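Local structure of 3-hydroxy-3-methylglutaryl-CoA lyase (Acinetobacter baumannii, 6NDS) at residues D14-Q19 against I270-T275; I29-V34 against L292-P297; F51-A56 against I85-I90; A240-L245 against C259-V264. The protein belongs to the HMGL-like family of TIM-barrel enzymes and holds a zinc ion and a coenzyme A molecule in this model. All coordinates share one frame; numbering follows the deposited sequence.

Overall arrangement
Contacts 3 and 4 are buried, while contacts 1 and 2 lie farther out and are partly open to solvent. Contact 3 is true sheet pairing, strand against strand, and its inward-facing charged side chains find partners on strand 106-112 and helix 22-28. Contact 1 runs the approach to strand 17-20 past the loop behind helix 260-270, with one direct backbone bond and a water. Contact 4 joins the end of strand 237-240 to the start of that same helix; it meets contact 1 where Gln-19 pairs with Ala-240. Contact 2 links two loops through a histidine-carboxylate bond and touches contact 4 through Thr-296 and Gly-243, but stays about 14 Å from contact 1 at the nearest atoms.

Contact 1: residues D14-Q19 against I270-T275; sequences DLLVVQ and IGIPTT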
loop_
_atom_site.group_PDB
_atom_site.type_symbol
_atom_site.label_atom_id
_atom_site.label_comp_id
_atom_site.label_asym_id
_atom_site.label_seq_id
_atom_site.Cartn_x
_atom_site.Cartn_y
_atom_site.Cartn_z
ATOM N N ASP A 14 -2.416 -23.813 0.847
ATOM C CA ASP A 14 -1.928 -22.554 0.274
ATOM C C ASP A 14 -3.011 -21.500 0.089
ATOM O O ASP A 14 -2.681 -20.309 0.004
ATOM C CB ASP A 14 -1.290 -22.784 -1.102
ATOM C CG ASP A 14 -0.044 -23.642 -1.055
ATOM O OD1 ASP A 14 0.571 -23.796 0.024
ATOM O OD2 ASP A 14 0.326 -24.156 -2.134
ATOM N N LEU A 15 -4.278 -21.899 -0.023
ATOM C CA LEU A 15 -5.345 -20.982 -0.415
ATOM C C LEU A 15 -5.468 -19.813 0.558
ATOM O O LEU A 15 -5.574 -20.011 1.772
ATOM C CB LEU A 15 -6.675 -21.734 -0.464
ATOM C CG LEU A 15 -7.905 -20.837 -0.655
ATOM C CD1 LEU A 15 -7.981 -20.399 -2.098
ATOM C CD2 LEU A 15 -9.195 -21.541 -0.257
ATOM N N LEU A 16 -5.453 -18.593 0.026
ATOM C CA LEU A 16 -5.798 -17.429 0.833
ATOM C C LEU A 16 -7.292 -17.185 0.678
ATOM O O LEU A 16 -7.793 -17.000 -0.441
ATOM C CB LEU A 16 -4.975 -16.197 0.440
ATOM C CG LEU A 16 -5.115 -14.955 1.357
ATOM C CD1 LEU A 16 -3.816 -14.134 1.334
ATOM C CD2 LEU A 16 -6.291 -14.096 0.952
ATOM N N VAL A 17 -7.996 -17.174 1.806
ATOM C CA VAL A 17 -9.454 -17.132 1.846
ATOM C C VAL A 17 -9.871 -15.674 1.998
ATOM O O VAL A 17 -9.788 -15.110 3.091
ATOM C CB VAL A 17 -9.995 -17.979 2.999
ATOM C CG1 VAL A 17 -11.509 -17.921 3.036
ATOM C CG2 VAL A 17 -9.504 -19.430 2.876
ATOM N N VAL A 18 -10.349 -15.072 0.909
ATOM C CA VAL A 18 -10.729 -13.660 0.899
ATOM C C VAL A 18 -12.174 -13.530 1.370
ATOM O O VAL A 18 -13.065 -14.190 0.829
ATOM C CB VAL A 18 -10.556 -13.065 -0.509
ATOM C CG1 VAL A 18 -10.981 -11.597 -0.514
ATOM C CG2 VAL A 18 -9.107 -13.210 -0.975
ATOM N N GLN A 19 -12.410 -12.688 2.381
ATOM C CA GLN A 19 -13.734 -12.507 2.979
ATOM C C GLN A 19 -14.152 -11.052 2.807
ATOM O O GLN A 19 -13.368 -10.140 3.083
ATOM C CB GLN A 19 -13.712 -12.930 4.458
ATOM C CG GLN A 19 -13.115 -14.351 4.634
ATOM C CD GLN A 19 -12.943 -14.813 6.069
ATOM O OE1 GLN A 19 -13.035 -16.008 6.344
ATOM N NE2 GLN A 19 -12.650 -13.884 6.982
ATOM N N ILE A 270 1.492 -13.053 -7.291
ATOM C CA ILE A 270 2.486 -13.830 -6.553
ATOM C C ILE A 270 2.349 -15.311 -6.844
ATOM O O ILE A 270 3.350 -16.038 -6.879
ATOM C CB ILE A 270 2.336 -13.550 -5.044
ATOM C CG1 ILE A 270 2.860 -12.159 -4.697
ATOM C CG2 ILE A 270 3.054 -14.598 -4.205
ATOM C CD1 ILE A 270 2.543 -11.800 -3.231
ATOM N N GLY A 271 1.130 -15.783 -7.062
ATOM C CA GLY A 271 0.855 -17.192 -7.185
ATOM C C GLY A 271 0.155 -17.804 -5.988
ATOM O O GLY A 271 0.132 -19.040 -5.874
ATOM N N ILE A 272 -0.403 -16.989 -5.098
ATOM C CA ILE A 272 -1.203 -17.479 -3.972
ATOM C C ILE A 272 -2.617 -17.748 -4.471
ATOM O O ILE A 272 -3.264 -16.836 -5.007
ATOM C CB ILE A 272 -1.207 -16.470 -2.813
ATOM C CG1 ILE A 272 0.188 -16.338 -2.196
ATOM C CG2 ILE A 272 -2.220 -16.886 -1.756
ATOM C CD1 ILE A 272 0.267 -15.266 -1.127
ATOM N N PRO A 273 -3.148 -18.962 -4.326
ATOM C CA PRO A 273 -4.506 -19.222 -4.826
ATOM C C PRO A 273 -5.556 -18.429 -4.056
ATOM O O PRO A 273 -5.425 -18.193 -2.853
ATOM C CB PRO A 273 -4.678 -20.729 -4.604
ATOM C CG PRO A 273 -3.290 -21.272 -4.541
ATOM C CD PRO A 273 -2.497 -20.195 -3.851
ATOM N N THR A 274 -6.585 -17.984 -4.779
ATOM C CA THR A 274 -7.854 -17.520 -4.210
ATOM C C THR A 274 -8.975 -18.136 -5.032
ATOM O O THR A 274 -8.736 -18.737 -6.085
ATOM C CB THR A 274 -8.022 -15.981 -4.221
ATOM O OG1 THR A 274 -8.442 -15.555 -5.534
ATOM C CG2 THR A 274 -6.738 -15.242 -3.784
ATOM N N THR A 275 -10.224 -17.993 -4.572
ATOM C CA THR A 275 -11.353 -18.414 -5.398
ATOM C C THR A 275 -12.118 -17.223 -5.966
ATOM O O THR A 275 -13.279 -17.369 -6.350
ATOM C CB THR A 275 -12.321 -19.322 -4.632
ATOM O OG1 THR A 275 -12.888 -18.604 -3.528
ATOM C CG2 THR A 275 -11.612 -20.569 -4.108
HETATM O O HOH W 1 -10.220 -16.806 -1.721
#
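Leu-15 and Leu-16, on the way into the first strand of the TIM barrel, run past Pro-273 and Thr-274 in the loop that leaves helix 260-270. One direct backbone bond spans the gap: Leu-16 N gives its hydrogen to Pro-273 O at 2.9 Å. Farther along, a water takes over. It donates to Leu-16 O and accepts from Val-18 N and Thr-275 N, the last at 3.1 Å, so it fills in between two chains that are diverging. The leucines leave the backbone in different directions. Leu-15 has CG anti to its backbone N (chi1 171°). Its CD1 lies over the loop backbone, 3.5 Å from Pro-273 O and 3.6 Å from Thr-274 CA. Leu-16 uses CB instead, which meets Ile-272 CG2 at 3.6 Å. Deeper in, Val-18 CG2 and Thr-274 CG2 touch more loosely, at 4.2 Å. The hydroxyl of Thr-274 bonds to Ile-276 N and that of Thr-275 to Gly-50 O. Leu-16 and Ile-272 both pack on Cys-267 of helix 260-270 and on Tyr-231 of helix 223-232, while strand 237-240 flanks Val-17 and Gln-19 through backbone bonds.

Contact 2: residues I29-V34 against L292-P297; sequences IEPTWV and LGHDTP. With ACT (acetate ion), chain F.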
loop_
_atom_site.group_PDB
_atom_site.type_symbol
_atom_site.label_atom_id
_atom_site.label_comp_id
_atom_site.label_asym_id
_atom_site.label_seq_id
_atom_site.Cartn_x
_atom_site.Cartn_y
_atom_site.Cartn_z
ATOM N N ILE A 29 -19.596 3.892 7.372
ATOM C CA ILE A 29 -18.974 5.208 7.484
ATOM C C ILE A 29 -19.150 6.060 6.229
ATOM O O ILE A 29 -18.766 7.243 6.242
ATOM C CB ILE A 29 -17.474 5.072 7.828
ATOM C CG1 ILE A 29 -16.909 6.373 8.385
ATOM C CG2 ILE A 29 -16.696 4.592 6.603
ATOM C CD1 ILE A 29 -15.486 6.256 8.904
ATOM N N GLU A 30 -19.711 5.507 5.154
ATOM C CA GLU A 30 -19.965 6.287 3.951
ATOM C C GLU A 30 -20.843 7.486 4.276
ATOM O O GLU A 30 -21.829 7.350 5.008
ATOM C CB GLU A 30 -20.664 5.439 2.887
ATOM C CG GLU A 30 -19.746 4.741 1.934
ATOM C CD GLU A 30 -18.859 5.703 1.180
ATOM O OE1 GLU A 30 -17.626 5.530 1.239
ATOM O OE2 GLU A 30 -19.391 6.641 0.548
ATOM N N PRO A 31 -20.535 8.666 3.735
ATOM C CA PRO A 31 -21.343 9.850 4.059
ATOM C C PRO A 31 -22.790 9.733 3.617
ATOM O O PRO A 31 -23.691 10.220 4.311
ATOM C CB PRO A 31 -20.621 10.982 3.310
ATOM C CG PRO A 31 -19.254 10.468 3.057
ATOM C CD PRO A 31 -19.375 8.993 2.889
ATOM N N THR A 32 -23.037 9.116 2.474
ATOM C CA THR A 32 -24.373 9.085 1.904
ATOM C C THR A 32 -25.029 7.732 2.118
ATOM O O THR A 32 -24.378 6.684 2.104
ATOM C CB THR A 32 -24.353 9.398 0.408
ATOM O OG1 THR A 32 -23.455 8.495 -0.257
ATOM C CG2 THR A 32 -23.924 10.842 0.175
ATOM N N TRP A 33 -26.336 7.785 2.313
ATOM C CA TRP A 33 -27.152 6.594 2.449
ATOM C C TRP A 33 -27.161 5.807 1.144
ATOM O O TRP A 33 -27.319 6.381 0.060
ATOM C CB TRP A 33 -28.564 7.038 2.827
ATOM C CG TRP A 33 -29.612 5.989 2.808
ATOM C CD1 TRP A 33 -30.596 5.822 1.869
ATOM C CD2 TRP A 33 -29.810 4.978 3.787
ATOM N NE1 TRP A 33 -31.391 4.756 2.208
ATOM C CE2 TRP A 33 -30.927 4.216 3.383
ATOM C CE3 TRP A 33 -29.146 4.631 4.971
ATOM C CZ2 TRP A 33 -31.395 3.132 4.116
ATOM C CZ3 TRP A 33 -29.621 3.555 5.705
ATOM C CH2 TRP A 33 -30.735 2.819 5.275
ATOM N N VAL A 34 -26.984 4.491 1.242
ATOM C CA VAL A 34 -27.163 3.578 0.121
ATOM C C VAL A 34 -28.539 2.933 0.262
ATOM O O VAL A 34 -28.778 2.244 1.273
ATOM C CB VAL A 34 -26.068 2.509 0.060
ATOM C CG1 VAL A 34 -26.355 1.520 -1.075
ATOM C CG2 VAL A 34 -24.689 3.161 -0.115
ATOM N N LEU A 292 -21.857 5.805 -5.206
ATOM C CA LEU A 292 -21.571 6.582 -4.013
ATOM C C LEU A 292 -21.324 8.053 -4.291
ATOM O O LEU A 292 -21.358 8.858 -3.351
ATOM C CB LEU A 292 -20.343 6.007 -3.303
ATOM C CG LEU A 292 -20.390 4.521 -2.947
ATOM C CD1 LEU A 292 -19.067 4.030 -2.388
ATOM C CD2 LEU A 292 -21.540 4.270 -1.978
ATOM N N GLY A 293 -21.066 8.426 -5.542
ATOM C CA GLY A 293 -20.848 9.819 -5.872
ATOM C C GLY A 293 -19.442 10.322 -5.639
ATOM O O GLY A 293 -19.228 11.542 -5.670
ATOM N N HIS A 294 -18.487 9.430 -5.393
ATOM C CA HIS A 294 -17.090 9.806 -5.223
ATOM C C HIS A 294 -16.230 8.608 -5.588
ATOM O O HIS A 294 -16.711 7.473 -5.644
ATOM C CB HIS A 294 -16.805 10.278 -3.792
ATOM C CG HIS A 294 -17.121 9.251 -2.749
ATOM N ND1 HIS A 294 -16.273 8.210 -2.452
ATOM C CD2 HIS A 294 -18.196 9.108 -1.936
ATOM C CE1 HIS A 294 -16.812 7.459 -1.506
ATOM N NE2 HIS A 294 -17.977 7.987 -1.171
ATOM N N ASP A 295 -14.950 8.871 -5.850
ATOM C CA ASP A 295 -14.022 7.777 -6.116
ATOM C C ASP A 295 -13.611 7.099 -4.813
ATOM O O ASP A 295 -13.788 7.640 -3.719
ATOM C CB ASP A 295 -12.780 8.282 -6.854
ATOM C CG ASP A 295 -13.087 8.731 -8.270
ATOM O OD1 ASP A 295 -12.596 9.808 -8.670
ATOM O OD2 ASP A 295 -13.832 8.019 -8.976
ATOM N N THR A 296 -13.060 5.895 -4.938
ATOM C CA THR A 296 -12.683 5.082 -3.790
ATOM C C THR A 296 -11.198 4.750 -3.862
ATOM O O THR A 296 -10.591 4.820 -4.937
ATOM C CB THR A 296 -13.506 3.783 -3.717
ATOM O OG1 THR A 296 -12.946 2.789 -4.588
ATOM C CG2 THR A 296 -14.968 4.031 -4.093
ATOM N N PRO A 297 -10.575 4.379 -2.728
ATOM C CA PRO A 297 -9.116 4.105 -2.710
ATOM C C PRO A 297 -8.777 2.703 -3.199
ATOM O O PRO A 297 -8.342 1.818 -2.447
ATOM C CB PRO A 297 -8.758 4.292 -1.229
ATOM C CG PRO A 297 -10.009 4.672 -0.517
ATOM C CD PRO A 297 -11.158 4.316 -1.379
HETATM C C ACT F . -12.501 4.329 -8.397
HETATM O O ACT F . -13.129 5.022 -7.554
HETATM O OXT ACT F . -12.946 3.466 -9.206
HETATM C CH3 ACT F . -10.973 4.577 -8.426
#
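A histidine-carboxylate hydrogen bond between His-294 and Glu-30 ties the loop after helix 22-28 to the loop after helix 288-292. His-294 NE2 donates to Glu-30 OE2 at 2.6 Å, a short and nearly straight bond (163° at the hydrogen). The two side chains meet tip to tip with their planes only 24° apart. OE2 sits practically in the ring plane and receives the hydrogen on its syn lone pair, the side of OE1. A bend at chi2 of Glu-30 (-59°) sets CD on course for the ring. At the ring's second nitrogen, His-294 ND1 donates to Asp-295 O at 2.8 Å, coming from above that carbonyl plane. With both nitrogens acting as donors, the ring is held in its rotation, and the neighbouring carboxylate would be expected to favour the protonated, positively charged form.

Beside this polar pair, Leu-292 fills in with both methyls. Its CD1 lies 3.9 Å from Glu-30 OE2, while CD2 packs against Val-34 CG2 at 3.8 Å, the two side chains crossing at a slant. An acetate, probably from the crystallisation liquor, accepts from Thr-296 N through its atom O at 2.8 Å.

Leu-245, from the loop after strand 237-240, packs on Glu-30, Leu-292 and Thr-296 alike. Thr-296 OG1 also bonds to Gly-243 O of that loop, and Val-34 leads on to helix 36-46, whose Lys-39 binds its carbonyl oxygen.

Contact 3: residues F51-A56 against I85-I90; sequences FSRIEA and IYVGLI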
loop_
_atom_site.group_PDB
_atom_site.type_symbol
_atom_site.label_atom_id
_atom_site.label_comp_id
_atom_site.label_asym_id
_atom_site.label_seq_id
_atom_site.Cartn_x
_atom_site.Cartn_y
_atom_site.Cartn_z
ATOM N N PHE A 51 -16.546 -15.379 -3.026
ATOM C CA PHE A 51 -16.305 -15.309 -1.582
ATOM C C PHE A 51 -16.983 -16.442 -0.826
ATOM O O PHE A 51 -18.123 -16.811 -1.119
ATOM C CB PHE A 51 -16.838 -13.994 -1.020
ATOM C CG PHE A 51 -16.268 -12.781 -1.694
ATOM C CD1 PHE A 51 -14.946 -12.418 -1.489
ATOM C CD2 PHE A 51 -17.058 -12.008 -2.545
ATOM C CE1 PHE A 51 -14.415 -11.297 -2.126
ATOM C CE2 PHE A 51 -16.551 -10.885 -3.179
ATOM C CZ PHE A 51 -15.211 -10.524 -2.974
ATOM N N SER A 52 -16.286 -16.959 0.195
ATOM C CA SER A 52 -16.857 -17.932 1.118
ATOM C C SER A 52 -17.662 -17.278 2.233
ATOM O O SER A 52 -18.536 -17.934 2.818
ATOM C CB SER A 52 -15.744 -18.786 1.735
ATOM O OG SER A 52 -14.819 -17.974 2.445
ATOM N N ARG A 53 -17.361 -16.020 2.551
ATOM C CA ARG A 53 -18.035 -15.262 3.596
ATOM C C ARG A 53 -18.233 -13.842 3.113
ATOM O O ARG A 53 -17.321 -13.252 2.532
ATOM C CB ARG A 53 -17.227 -15.242 4.905
ATOM C CG ARG A 53 -17.493 -16.413 5.815
ATOM C CD ARG A 53 -16.642 -16.347 7.096
ATOM N NE ARG A 53 -17.100 -17.293 8.110
ATOM C CZ ARG A 53 -16.800 -18.590 8.118
ATOM N NH1 ARG A 53 -16.036 -19.112 7.159
ATOM N NH2 ARG A 53 -17.256 -19.375 9.087
ATOM N N ILE A 54 -19.430 -13.302 3.341
ATOM C CA ILE A 54 -19.733 -11.898 3.076
ATOM C C ILE A 54 -20.392 -11.354 4.331
ATOM O O ILE A 54 -21.369 -11.934 4.813
ATOM C CB ILE A 54 -20.672 -11.718 1.861
ATOM C CG1 ILE A 54 -20.002 -12.224 0.570
ATOM C CG2 ILE A 54 -21.079 -10.233 1.699
ATOM C CD1 ILE A 54 -20.935 -12.282 -0.660
ATOM N N GLU A 55 -19.854 -10.269 4.872
ATOM C CA GLU A 55 -20.484 -9.619 6.022
ATOM C C GLU A 55 -21.512 -8.652 5.446
ATOM O O GLU A 55 -21.163 -7.574 4.948
ATOM C CB GLU A 55 -19.443 -8.935 6.905
ATOM C CG GLU A 55 -19.972 -8.630 8.309
ATOM C CD GLU A 55 -18.854 -8.328 9.300
ATOM O OE1 GLU A 55 -18.221 -7.259 9.167
ATOM O OE2 GLU A 55 -18.596 -9.165 10.195
ATOM N N ALA A 56 -22.786 -9.054 5.498
ATOM C CA ALA A 56 -23.866 -8.367 4.797
ATOM C C ALA A 56 -24.440 -7.185 5.568
ATOM O O ALA A 56 -25.181 -6.393 4.977
ATOM C CB ALA A 56 -25.000 -9.346 4.474
ATOM N N ILE A 85 -21.415 -18.105 3.496
ATOM C CA ILE A 85 -21.853 -17.765 4.846
ATOM C C ILE A 85 -22.052 -16.257 4.913
ATOM O O ILE A 85 -21.097 -15.486 4.753
ATOM C CB ILE A 85 -20.832 -18.249 5.889
ATOM C CG1 ILE A 85 -20.737 -19.775 5.856
ATOM C CG2 ILE A 85 -21.179 -17.738 7.286
ATOM C CD1 ILE A 85 -19.470 -20.300 6.496
ATOM N N TYR A 86 -23.298 -15.829 5.137
ATOM C CA TYR A 86 -23.637 -14.420 5.277
ATOM C C TYR A 86 -23.575 -14.048 6.755
ATOM O O TYR A 86 -24.348 -14.575 7.568
ATOM C CB TYR A 86 -25.017 -14.145 4.675
ATOM C CG TYR A 86 -25.030 -14.425 3.176
ATOM C CD1 TYR A 86 -24.629 -13.454 2.264
ATOM C CD2 TYR A 86 -25.413 -15.673 2.689
ATOM C CE1 TYR A 86 -24.616 -13.703 0.903
ATOM C CE2 TYR A 86 -25.402 -15.941 1.325
ATOM C CZ TYR A 86 -25.008 -14.949 0.441
ATOM O OH TYR A 86 -24.985 -15.204 -0.900
ATOM N N VAL A 87 -22.656 -13.145 7.091
ATOM C CA VAL A 87 -22.287 -12.816 8.464
ATOM C C VAL A 87 -22.952 -11.505 8.851
ATOM O O VAL A 87 -22.980 -10.562 8.058
ATOM C CB VAL A 87 -20.756 -12.690 8.597
ATOM C CG1 VAL A 87 -20.363 -12.358 10.038
ATOM C CG2 VAL A 87 -20.039 -13.960 8.081
ATOM N N GLY A 88 -23.466 -11.433 10.080
ATOM C CA GLY A 88 -23.921 -10.167 10.631
ATOM C C GLY A 88 -23.114 -9.761 11.859
ATOM O O GLY A 88 -22.843 -10.600 12.726
ATOM N N LEU A 89 -22.728 -8.486 11.942
ATOM C CA LEU A 89 -21.993 -7.966 13.096
ATOM C C LEU A 89 -22.952 -7.672 14.243
ATOM O O LEU A 89 -23.988 -7.024 14.048
ATOM C CB LEU A 89 -21.226 -6.694 12.717
ATOM C CG LEU A 89 -20.406 -6.039 13.845
ATOM C CD1 LEU A 89 -19.168 -5.387 13.273
ATOM C CD2 LEU A 89 -21.210 -4.991 14.611
ATOM N N ILE A 90 -22.557 -8.089 15.446
ATOM C CA ILE A 90 -23.412 -8.107 16.631
ATOM C C ILE A 90 -22.684 -7.464 17.806
ATOM O O ILE A 90 -21.524 -7.818 18.071
ATOM C CB ILE A 90 -23.818 -9.549 16.976
ATOM C CG1 ILE A 90 -24.517 -10.205 15.783
ATOM C CG2 ILE A 90 -24.699 -9.573 18.208
ATOM C CD1 ILE A 90 -25.717 -9.434 15.299
#
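Val-87 and Ile-85 line up with Glu-55 and Arg-53 on two neighbouring parallel strands of the TIM barrel, joined by helix 71-77 into a beta-alpha-beta unit. Four backbone bonds zip the pair together, among them Ile-85 N to Ser-52 O at 3.0 Å and Val-87 N to Ile-54 O at 2.9 Å. The side chains of Arg-53, Glu-55, Ile-85 and Val-87 share one face of the sheet; Ile-54 and Tyr-86 occupy the other, where Ile-54 meets Leu-46 of helix 36-46. Val-87 lies between its charged neighbours: CG1 reaches Glu-55 OE2 at 3.7 Å, and CG2 comes within 4.2 Å of Arg-53 CG. With its CG anti to the backbone N (chi1 -162°), Glu-55 passes close by Val-87 O, and its carboxylate goes on to a salt bridge from OE1 to Arg-24 and a hydrogen bond from OE2 to Asn-108. Those two partners probably offset much of the cost of burying the carboxylate. Arg-53 runs side by side with Ile-85, its own end paired in a salt bridge with Glu-106. Ile-85 CD1 rests over one face of the Arg-53 guanidinium, off toward its rim and 3.5 Å from Arg-53 NH2.

Contact 4: residues A240-L245 against C259-V264; sequences AALGGL and CTEDLV
Gly-243 N donates to Glu-261 OE1 at 3.1 Å, nearly straight at 173° and on the syn side of the carboxylate, while Thr-260 N donates to Ala-241 O at 3.0 Å. These two bonds join the turn after strand 237-240 to the start of helix 260-270. Ala-241 O is gripped twice, for Gly-244 N also bonds to it and closes the turn on itself, the two donors arriving from opposite faces of the carbonyl plane. Cys-259 is the N-cap: its SG accepts a weak bond from Asp-262 N at 3.6 Å. The thiol side chain also lies against the glycine turn, with Cys-259 CB 3.6 Å from Gly-244 N. Thr-260 OG1 tucks in close to the backbone, 2.9 Å from Ala-241 C, and takes Glu-20 OE1 as its hydrogen-bond partner. Leu-242, crossing Glu-261 at about a right angle, packs its CD1 methyl against the carboxylate, 3.6 Å from Glu-261 OE1. Farther out comes an apolar pair, Ala-240 CB and Leu-263 CD2 at 4.1 Å. The other oxygen of Glu-261, OE2, bonds to Ser-285 and Ser-298. A buried carboxylate so supplied with donors, and sitting in the first turn of a helix, is probably comfortable in its charged form.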
loop_
_atom_site.group_PDB
_atom_site.type_symbol
_atom_site.label_atom_id
_atom_site.label_comp_id
_atom_site.label_asym_id
_atom_site.label_seq_id
_atom_site.Cartn_x
_atom_site.Cartn_y
_atom_site.Cartn_z
ATOM N N ALA A 240 -11.559 -7.982 3.594
ATOM C CA ALA A 240 -11.234 -6.873 2.698
ATOM C C ALA A 240 -12.544 -6.265 2.223
ATOM O O ALA A 240 -13.590 -6.907 2.281
ATOM C CB ALA A 240 -10.380 -7.342 1.506
ATOM N N ALA A 241 -12.490 -5.005 1.775
ATOM C CA ALA A 241 -13.678 -4.312 1.276
ATOM C C ALA A 241 -13.474 -3.926 -0.183
ATOM O O ALA A 241 -12.416 -3.396 -0.551
ATOM C CB ALA A 241 -13.985 -3.058 2.094
ATOM N N LEU A 242 -14.510 -4.165 -0.998
ATOM C CA LEU A 242 -14.517 -3.726 -2.389
ATOM C C LEU A 242 -14.132 -2.255 -2.496
ATOM O O LEU A 242 -14.666 -1.401 -1.777
ATOM C CB LEU A 242 -15.910 -3.938 -2.985
ATOM C CG LEU A 242 -16.060 -3.618 -4.477
ATOM C CD1 LEU A 242 -15.395 -4.713 -5.303
ATOM C CD2 LEU A 242 -17.546 -3.504 -4.800
ATOM N N GLY A 243 -13.205 -1.959 -3.405
ATOM C CA GLY A 243 -12.799 -0.585 -3.640
ATOM C C GLY A 243 -12.023 0.066 -2.516
ATOM O O GLY A 243 -11.713 1.260 -2.614
ATOM N N GLY A 244 -11.719 -0.656 -1.437
ATOM C CA GLY A 244 -11.070 0.003 -0.321
ATOM C C GLY A 244 -11.977 0.881 0.508
ATOM O O GLY A 244 -11.501 1.803 1.191
ATOM N N LEU A 245 -13.284 0.644 0.453
ATOM C CA LEU A 245 -14.209 1.336 1.332
ATOM C C LEU A 245 -13.893 0.996 2.790
ATOM O O LEU A 245 -13.136 0.064 3.079
ATOM C CB LEU A 245 -15.648 0.933 1.004
ATOM C CG LEU A 245 -16.125 1.284 -0.409
ATOM C CD1 LEU A 245 -17.532 0.715 -0.673
ATOM C CD2 LEU A 245 -16.113 2.789 -0.586
ATOM N N CYS A 259 -8.201 -3.042 0.249
ATOM C CA CYS A 259 -9.030 -3.139 -0.942
ATOM C C CYS A 259 -9.060 -4.569 -1.479
ATOM O O CYS A 259 -8.012 -5.148 -1.778
ATOM C CB CYS A 259 -8.463 -2.188 -1.988
ATOM S SG CYS A 259 -9.223 -2.316 -3.595
ATOM N N THR A 260 -10.264 -5.124 -1.646
ATOM C CA THR A 260 -10.387 -6.525 -2.050
ATOM C C THR A 260 -9.682 -6.791 -3.373
ATOM O O THR A 260 -8.939 -7.767 -3.498
ATOM C CB THR A 260 -11.860 -6.927 -2.150
ATOM O OG1 THR A 260 -12.513 -6.565 -0.935
ATOM C CG2 THR A 260 -11.989 -8.443 -2.317
ATOM N N GLU A 261 -9.916 -5.951 -4.385
ATOM C CA GLU A 261 -9.313 -6.273 -5.674
ATOM C C GLU A 261 -7.798 -6.051 -5.655
ATOM O O GLU A 261 -7.069 -6.745 -6.370
ATOM C CB GLU A 261 -9.994 -5.488 -6.801
ATOM C CG GLU A 261 -9.922 -3.983 -6.685
ATOM C CD GLU A 261 -11.108 -3.352 -5.957
ATOM O OE1 GLU A 261 -11.812 -4.030 -5.176
ATOM O OE2 GLU A 261 -11.312 -2.144 -6.155
ATOM N N ASP A 262 -7.298 -5.130 -4.826
ATOM C CA ASP A 262 -5.849 -5.007 -4.682
ATOM C C ASP A 262 -5.264 -6.232 -3.975
ATOM O O ASP A 262 -4.187 -6.707 -4.348
ATOM C CB ASP A 262 -5.486 -3.716 -3.929
ATOM C CG ASP A 262 -5.880 -2.438 -4.688
ATOM O OD1 ASP A 262 -6.406 -2.532 -5.817
ATOM O OD2 ASP A 262 -5.664 -1.322 -4.147
ATOM N N LEU A 263 -5.963 -6.763 -2.963
ATOM C CA LEU A 263 -5.521 -7.999 -2.308
ATOM C C LEU A 263 -5.526 -9.179 -3.274
ATOM O O LEU A 263 -4.552 -9.943 -3.355
ATOM C CB LEU A 263 -6.418 -8.293 -1.103
ATOM C CG LEU A 263 -6.288 -9.694 -0.492
ATOM C CD1 LEU A 263 -4.889 -9.899 0.067
ATOM C CD2 LEU A 263 -7.352 -9.884 0.606
ATOM N N VAL A 264 -6.617 -9.345 -4.024
ATOM C CA VAL A 264 -6.705 -10.468 -4.953
ATOM C C VAL A 264 -5.666 -10.327 -6.059
ATOM O O VAL A 264 -5.064 -11.315 -6.474
ATOM C CB VAL A 264 -8.130 -10.607 -5.516
ATOM C CG1 VAL A 264 -8.203 -11.746 -6.576
ATOM C CG2 VAL A 264 -9.123 -10.884 -4.382
#